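Local coordinates for penicillin-binding protein 2 (Pbp2) (Helicobacter pylori, PDB 5LP5), which probably cross-links peptidoglycan as a membrane-bound, penicillin-binding transpeptidase of the cell-shape machinery, and forms a complex with MreC, at residues A[151-156]-A[164-169]; A[171-176]-A[186-191]. All coordinates share one frame; numbering follows the deposited sequence.

How the interactions relate
Both contacts lie in the PBP dimerisation region, with centres about 13 Å apart, and follow one another along the chain: interaction 1 closes before interaction 2 opens. They meet at the two-stranded antiparallel sheet of 166-168 and 185-187, where the backbone of Gly167 pairs with Val186 and that of Tyr165 with Lys188. Interaction 1 is mostly buried, with 172 Å² of surface covered, and sets the end of strand 144-152 against one strand of this sheet through tyrosine, arginine methylenes and valine. Interaction 2 is smaller (102 Å²) and only partly buried; there a lysine–aspartate salt bridge joins helix 171-176 to the loop just after strand 185-187, and a methyl of Val186 on the strand packs beside it.

Interaction 1 (A[151-156]-A[164-169])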
ATOM      1  N   ARG A 151       2.955   3.940   2.794  1.00 37.79           N
ATOM      2  CA  ARG A 151       3.789   2.775   3.030  1.00 34.69           C
ATOM      3  C   ARG A 151       3.562   2.309   4.457  1.00 34.84           C
ATOM      4  O   ARG A 151       3.235   3.101   5.355  1.00 32.53           O
ATOM      5  CB  ARG A 151       5.265   3.119   2.803  1.00 35.26           C
ATOM      6  CG  ARG A 151       6.197   1.924   2.586  1.00 34.86           C
ATOM      7  CD  ARG A 151       5.921   1.218   1.256  1.00 34.38           C
ATOM      8  NE  ARG A 151       7.033   0.366   0.805  1.00 33.26           N
ATOM      9  CZ  ARG A 151       6.929  -0.584  -0.127  1.00 32.25           C
ATOM     10  NH1 ARG A 151       5.772  -0.803  -0.738  1.00 32.41           N
ATOM     11  NH2 ARG A 151       7.981  -1.323  -0.462  1.00 32.06           N
ATOM     12  N   TYR A 152       3.725   1.009   4.663  1.00 36.67           N
ATOM     13  CA  TYR A 152       3.493   0.396   5.971  1.00 36.48           C
ATOM     14  C   TYR A 152       4.426  -0.787   6.232  1.00 35.46           C
ATOM     15  O   TYR A 152       4.510  -1.716   5.440  1.00 33.54           O
ATOM     16  CB  TYR A 152       2.037  -0.054   6.082  1.00 37.75           C
ATOM     17  CG  TYR A 152       1.684  -0.645   7.427  1.00 39.52           C
ATOM     18  CD1 TYR A 152       1.651   0.146   8.582  1.00 43.07           C
ATOM     19  CD2 TYR A 152       1.396  -1.992   7.547  1.00 38.52           C
ATOM     20  CE1 TYR A 152       1.345  -0.403   9.818  1.00 42.70           C
ATOM     21  CE2 TYR A 152       1.070  -2.547   8.765  1.00 38.32           C
ATOM     22  CZ  TYR A 152       1.048  -1.759   9.896  1.00 40.18           C
ATOM     23  OH  TYR A 152       0.742  -2.348  11.098  1.00 39.56           O
ATOM     24  N   TYR A 153       5.104  -0.741   7.372  1.00 37.30           N
ATOM     25  CA  TYR A 153       6.044  -1.775   7.794  1.00 36.27           C
ATOM     26  C   TYR A 153       5.401  -2.480   8.988  1.00 37.79           C
ATOM     27  O   TYR A 153       5.407  -1.965  10.108  1.00 36.78           O
ATOM     28  CB  TYR A 153       7.413  -1.147   8.131  1.00 35.67           C
ATOM     29  CG  TYR A 153       7.965  -0.340   6.968  1.00 33.74           C
ATOM     30  CD1 TYR A 153       8.805  -0.914   6.042  1.00 32.44           C
ATOM     31  CD2 TYR A 153       7.589   0.994   6.764  1.00 35.53           C
ATOM     32  CE1 TYR A 153       9.290  -0.186   4.959  1.00 32.68           C
ATOM     33  CE2 TYR A 153       8.065   1.725   5.681  1.00 33.82           C
ATOM     34  CZ  TYR A 153       8.912   1.128   4.786  1.00 32.93           C
ATOM     35  OH  TYR A 153       9.388   1.821   3.713  1.00 34.18           O
ATOM     36  N   PRO A 154       4.795  -3.651   8.736  1.00 39.58           N
ATOM     37  CA  PRO A 154       4.037  -4.362   9.755  1.00 39.92           C
ATOM     38  C   PRO A 154       4.835  -4.635  11.005  1.00 41.12           C
ATOM     39  O   PRO A 154       4.315  -4.483  12.112  1.00 46.54           O
ATOM     40  CB  PRO A 154       3.660  -5.687   9.092  1.00 38.58           C
ATOM     41  CG  PRO A 154       4.309  -5.700   7.774  1.00 39.85           C
ATOM     42  CD  PRO A 154       4.720  -4.317   7.431  1.00 40.00           C
ATOM     43  N   ASN A 155       6.095  -5.011  10.848  1.00 39.30           N
ATOM     44  CA  ASN A 155       6.890  -5.376  12.023  1.00 37.71           C
ATOM     45  C   ASN A 155       7.627  -4.214  12.679  1.00 37.23           C
ATOM     46  O   ASN A 155       8.434  -4.416  13.575  1.00 40.66           O
ATOM     47  CB  ASN A 155       7.863  -6.487  11.661  1.00 36.94           C
ATOM     48  CG  ASN A 155       7.158  -7.686  11.114  1.00 34.92           C
ATOM     49  OD1 ASN A 155       6.890  -8.639  11.831  1.00 37.55           O
ATOM     50  ND2 ASN A 155       6.827  -7.634   9.855  1.00 36.46           N
ATOM     51  N   ASN A 156       7.336  -3.000  12.245  1.00 35.87           N
ATOM     52  CA  ASN A 156       7.935  -1.804  12.818  1.00 34.90           C
ATOM     53  C   ASN A 156       9.452  -1.690  12.712  1.00 33.32           C
ATOM     54  O   ASN A 156       9.951  -1.246  11.675  1.00 34.30           O
ATOM     55  CB  ASN A 156       7.454  -1.617  14.253  1.00 34.80           C
ATOM     56  CG  ASN A 156       5.996  -1.236  14.303  1.00 34.92           C
ATOM     57  OD1 ASN A 156       5.604  -0.138  13.916  1.00 37.43           O
ATOM     58  ND2 ASN A 156       5.182  -2.167  14.714  1.00 34.28           N
ATOM     59  N   GLY A 164      14.984  -0.354   5.214  1.00 31.60           N
ATOM     60  CA  GLY A 164      15.017   1.068   4.968  1.00 30.84           C
ATOM     61  C   GLY A 164      13.609   1.596   4.772  1.00 31.05           C
ATOM     62  O   GLY A 164      12.632   0.859   4.919  1.00 31.82           O
ATOM     63  N   TYR A 165      13.497   2.868   4.414  1.00 32.33           N
ATOM     64  CA  TYR A 165      12.206   3.519   4.324  1.00 33.66           C
ATOM     65  C   TYR A 165      12.088   4.455   3.121  1.00 34.94           C
ATOM     66  O   TYR A 165      13.068   4.928   2.571  1.00 35.26           O
ATOM     67  CB  TYR A 165      11.916   4.286   5.619  1.00 34.44           C
ATOM     68  CG  TYR A 165      12.873   5.417   5.857  1.00 37.59           C
ATOM     69  CD1 TYR A 165      12.661   6.661   5.267  1.00 40.03           C
ATOM     70  CD2 TYR A 165      14.009   5.244   6.638  1.00 37.27           C
ATOM     71  CE1 TYR A 165      13.534   7.699   5.467  1.00 39.37           C
ATOM     72  CE2 TYR A 165      14.888   6.281   6.843  1.00 38.55           C
ATOM     73  CZ  TYR A 165      14.643   7.509   6.257  1.00 40.31           C
ATOM     74  OH  TYR A 165      15.511   8.561   6.466  1.00 42.12           O
ATOM     75  N   VAL A 166      10.849   4.724   2.739  1.00 38.96           N
ATOM     76  CA  VAL A 166      10.531   5.613   1.639  1.00 39.71           C
ATOM     77  C   VAL A 166      10.123   6.982   2.182  1.00 41.87           C
ATOM     78  O   VAL A 166       9.626   7.093   3.312  1.00 37.98           O
ATOM     79  CB  VAL A 166       9.385   5.051   0.782  1.00 39.49           C
ATOM     80  CG1 VAL A 166       9.674   3.616   0.420  1.00 42.14           C
ATOM     81  CG2 VAL A 166       8.037   5.129   1.490  1.00 38.32           C
ATOM     82  N   GLY A 167      10.342   8.010   1.370  1.00 43.47           N
ATOM     83  CA  GLY A 167       9.977   9.367   1.745  1.00 46.82           C
ATOM     84  C   GLY A 167       9.548  10.195   0.554  1.00 48.48           C
ATOM     85  O   GLY A 167       9.467   9.694  -0.568  1.00 45.57           O
ATOM     86  N   VAL A 168       9.281  11.473   0.805  1.00 51.49           N
ATOM     87  CA  VAL A 168       8.887  12.397  -0.256  1.00 52.19           C
ATOM     88  C   VAL A 168      10.082  12.648  -1.157  1.00 51.13           C
ATOM     89  O   VAL A 168      11.170  12.923  -0.674  1.00 48.13           O
ATOM     90  CB  VAL A 168       8.378  13.755   0.298  1.00 49.21           C
ATOM     91  CG1 VAL A 168       8.072  14.705  -0.842  1.00 49.10           C
ATOM     92  CG2 VAL A 168       7.128  13.563   1.130  1.00 47.62           C
ATOM     93  N   ALA A 169       9.857  12.550  -2.462  1.00 55.81           N
ATOM     94  CA  ALA A 169      10.881  12.855  -3.454  1.00 63.81           C
ATOM     95  C   ALA A 169      11.492  14.212  -3.160  1.00 63.38           C
ATOM     96  O   ALA A 169      10.781  15.210  -3.137  1.00 65.77           O
ATOM     97  CB  ALA A 169      10.284  12.850  -4.860  1.00 66.32           C
TER
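The Tyr153 ring meets the backbone of Gly164 and Tyr165 obliquely, neither flat on a face nor squarely at an edge: its CE1 lies 3.5 Å from the carbonyl O of Gly164, and its OH comes 3.3 Å from CA of Tyr165. The guanidinium of Arg151 is likewise approached at a slant, by Val166 CG1. Tyr153 reaches across because CG stands anti to the carbonyl carbon (chi1 -56°), which sends the hydroxyl to the main chain where strand 166-168 begins. There Val166 N donates a weak hydrogen bond to Tyr153 OH, 3.4 Å long and bent to 135° at the hydrogen. The two methyls of Val166 part company: CG1 lies 3.8 Å from the hydroxyl oxygen OH of Tyr153, while CG2 packs 3.7 Å from CB of Arg151, the two side chains crossing at about a right angle. Arg151 CG lies against the same methyl; the chain bends at chi2, and its NE forms a salt bridge with Glu192. The same carboxylate oxygen, Glu192 OE2, is hydrogen-bonded to Tyr153 OH, whereas Arg151 NH1 bonds to Gly54 O and Asn67 OD1. The strong polar bonds thus run to third parties, and between the two segments themselves the contact is mainly van der Waals packing, with one marginal hydrogen bond.

Interaction 2 (A[171-176]-A[186-191]); sequences LQDLKD and VGKTGI
A helix packed beside a two-stranded antiparallel sheet defines this contact: helix 171-176 follows strand 166-168 in the chain and faces its partner strand 185-187. Asp173 carries the helix side, its CB directed at the strand and its CA lying 7.9 Å from that of Val186. One carboxylate oxygen does the touching. Asp173 OD2 accepts a hydrogen bond from Lys188 NZ at 3.0 Å, part of a salt bridge in which the ammonium arrives nearly along the C-O axis. Lys188 gets there by a bend at chi2 (-63°), after which the chain runs extended to its tip; CE stays 4.0 Å from Asp173 OD2. Lys188 NZ also hydrogen-bonds to Val168 O, so two acceptors, one charged and one main-chain, hold the ammonium and would be expected to restrict its movement. Beside the charged pair, Val186 CG2 comes 3.6 Å from Asp173 OD2 and 4.1 Å from its CG, the two side chains running antiparallel past one another. Together the Asp173 and Val168 bonds link helix 171-176 and strand 166-168 to the residue just after strand 185-187, while the backbone of Asp173 is held by Ser170 OG at its N and by Asn180 ND2 at its O.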
ATOM      1  N   LEU A 171      13.817  17.401  -4.290  1.00 83.79           N
ATOM      2  CA  LEU A 171      13.959  18.060  -5.595  1.00 84.45           C
ATOM      3  C   LEU A 171      15.187  17.510  -6.331  1.00 82.89           C
ATOM      4  O   LEU A 171      15.235  17.529  -7.559  1.00 77.88           O
ATOM      5  CB  LEU A 171      14.006  19.591  -5.451  1.00 85.62           C
ATOM      6  CG  LEU A 171      12.642  20.297  -5.286  1.00 86.28           C
ATOM      7  CD1 LEU A 171      11.843  19.844  -4.065  1.00 84.65           C
ATOM      8  CD2 LEU A 171      12.843  21.801  -5.226  1.00 89.51           C
ATOM      9  N   GLN A 172      16.157  16.994  -5.573  1.00 87.61           N
ATOM     10  CA  GLN A 172      17.330  16.324  -6.150  1.00 90.77           C
ATOM     11  C   GLN A 172      17.042  14.900  -6.594  1.00 86.14           C
ATOM     12  O   GLN A 172      17.673  14.414  -7.532  1.00 82.28           O
ATOM     13  CB  GLN A 172      18.506  16.312  -5.167  1.00 92.58           C
ATOM     14  CG  GLN A 172      19.847  16.029  -5.835  1.00 93.35           C
ATOM     15  CD  GLN A 172      20.972  16.896  -5.278  1.00102.27           C
ATOM     16  OE1 GLN A 172      21.197  16.949  -4.066  1.00109.33           O
ATOM     17  NE2 GLN A 172      21.673  17.590  -6.168  1.00103.81           N
ATOM     18  N   ASP A 173      16.120  14.228  -5.905  1.00 83.93           N
ATOM     19  CA  ASP A 173      15.637  12.894  -6.314  1.00 80.68           C
ATOM     20  C   ASP A 173      14.927  12.909  -7.689  1.00 78.75           C
ATOM     21  O   ASP A 173      15.133  12.007  -8.505  1.00 72.84           O
ATOM     22  CB  ASP A 173      14.692  12.299  -5.244  1.00 78.21           C
ATOM     23  CG  ASP A 173      15.424  11.467  -4.185  1.00 75.24           C
ATOM     24  OD1 ASP A 173      16.401  10.777  -4.536  1.00 74.73           O
ATOM     25  OD2 ASP A 173      14.997  11.466  -3.005  1.00 69.41           O
ATOM     26  N   LEU A 174      14.086  13.917  -7.929  1.00 76.26           N
ATOM     27  CA  LEU A 174      13.365  14.061  -9.206  1.00 72.37           C
ATOM     28  C   LEU A 174      14.342  14.197 -10.354  1.00 74.73           C
ATOM     29  O   LEU A 174      14.082  13.728 -11.457  1.00 70.08           O
ATOM     30  CB  LEU A 174      12.489  15.314  -9.205  1.00 72.18           C
ATOM     31  CG  LEU A 174      11.394  15.506  -8.156  1.00 70.41           C
ATOM     32  CD1 LEU A 174      10.681  16.816  -8.476  1.00 71.53           C
ATOM     33  CD2 LEU A 174      10.416  14.341  -8.110  1.00 65.43           C
ATOM     34  N   LYS A 175      15.455  14.878 -10.070  1.00 85.91           N
ATOM     35  CA  LYS A 175      16.578  15.051 -10.995  1.00 92.08           C
ATOM     36  C   LYS A 175      17.278  13.711 -11.272  1.00 98.08           C
ATOM     37  O   LYS A 175      17.544  13.373 -12.423  1.00102.43           O
ATOM     38  CB  LYS A 175      17.566  16.054 -10.384  1.00 92.64           C
ATOM     39  CG  LYS A 175      18.648  16.627 -11.286  1.00102.53           C
ATOM     40  CD  LYS A 175      19.886  16.969 -10.456  1.00106.99           C
ATOM     41  CE  LYS A 175      20.756  18.046 -11.089  1.00107.84           C
ATOM     42  NZ  LYS A 175      21.441  17.571 -12.320  1.00108.32           N
ATOM     43  N   ASP A 176      17.558  12.953 -10.209  1.00102.47           N
ATOM     44  CA  ASP A 176      18.271  11.663 -10.302  1.00 96.29           C
ATOM     45  C   ASP A 176      17.608  10.670 -11.245  1.00 91.35           C
ATOM     46  O   ASP A 176      18.268  10.063 -12.083  1.00 90.05           O
ATOM     47  CB  ASP A 176      18.364  11.002  -8.921  1.00 93.17           C
ATOM     48  CG  ASP A 176      19.389  11.654  -8.014  1.00 90.73           C
ATOM     49  OD1 ASP A 176      20.223  12.465  -8.501  1.00 87.63           O
ATOM     50  OD2 ASP A 176      19.350  11.336  -6.805  1.00 81.48           O
ATOM     51  N   VAL A 186       9.835   7.697  -2.981  1.00 55.50           N
ATOM     52  CA  VAL A 186      11.138   7.102  -3.309  1.00 53.28           C
ATOM     53  C   VAL A 186      11.845   6.516  -2.083  1.00 47.51           C
ATOM     54  O   VAL A 186      11.639   6.959  -0.947  1.00 44.78           O
ATOM     55  CB  VAL A 186      12.071   8.120  -4.005  1.00 54.79           C
ATOM     56  CG1 VAL A 186      11.743   8.203  -5.481  1.00 55.40           C
ATOM     57  CG2 VAL A 186      11.952   9.485  -3.357  1.00 56.16           C
ATOM     58  N   GLY A 187      12.664   5.498  -2.324  1.00 42.93           N
ATOM     59  CA  GLY A 187      13.374   4.846  -1.247  1.00 40.68           C
ATOM     60  C   GLY A 187      14.468   5.777  -0.805  1.00 38.94           C
ATOM     61  O   GLY A 187      15.124   6.388  -1.642  1.00 37.68           O
ATOM     62  N   LYS A 188      14.648   5.895   0.505  1.00 38.31           N
ATOM     63  CA  LYS A 188      15.695   6.744   1.077  1.00 38.58           C
ATOM     64  C   LYS A 188      16.869   5.911   1.554  1.00 36.18           C
ATOM     65  O   LYS A 188      17.994   6.220   1.221  1.00 33.92           O
ATOM     66  CB  LYS A 188      15.163   7.599   2.233  1.00 38.76           C
ATOM     67  CG  LYS A 188      14.044   8.542   1.843  1.00 40.18           C
ATOM     68  CD  LYS A 188      14.503   9.577   0.829  1.00 44.57           C
ATOM     69  CE  LYS A 188      13.403  10.598   0.530  1.00 48.84           C
ATOM     70  NZ  LYS A 188      13.854  11.800  -0.242  1.00 49.97           N
ATOM     71  N   THR A 189      16.603   4.869   2.342  1.00 35.20           N
ATOM     72  CA  THR A 189      17.673   4.004   2.867  1.00 34.09           C
ATOM     73  C   THR A 189      17.475   2.551   2.547  1.00 32.30           C
ATOM     74  O   THR A 189      16.376   2.115   2.214  1.00 29.66           O
ATOM     75  CB  THR A 189      17.808   4.125   4.387  1.00 34.04           C
ATOM     76  OG1 THR A 189      16.569   3.792   5.025  1.00 31.72           O
ATOM     77  CG2 THR A 189      18.142   5.527   4.738  1.00 36.27           C
ATOM     78  N   GLY A 190      18.570   1.812   2.622  1.00 34.10           N
ATOM     79  CA  GLY A 190      18.524   0.363   2.489  1.00 36.38           C
ATOM     80  C   GLY A 190      17.862  -0.172   1.235  1.00 37.13           C
ATOM     81  O   GLY A 190      17.985   0.414   0.151  1.00 38.24           O
ATOM     82  N   ILE A 191      17.160  -1.294   1.392  1.00 36.05           N
ATOM     83  CA  ILE A 191      16.543  -2.012   0.271  1.00 34.54           C
ATOM     84  C   ILE A 191      15.537  -1.154  -0.492  1.00 31.45           C
ATOM     85  O   ILE A 191      15.472  -1.226  -1.718  1.00 31.03           O
ATOM     86  CB  ILE A 191      15.883  -3.323   0.762  1.00 35.57           C
ATOM     87  CG1 ILE A 191      16.962  -4.336   1.127  1.00 37.13           C
ATOM     88  CG2 ILE A 191      14.953  -3.934  -0.275  1.00 34.28           C
ATOM     89  CD1 ILE A 191      17.697  -4.945  -0.038  1.00 39.25           C
TER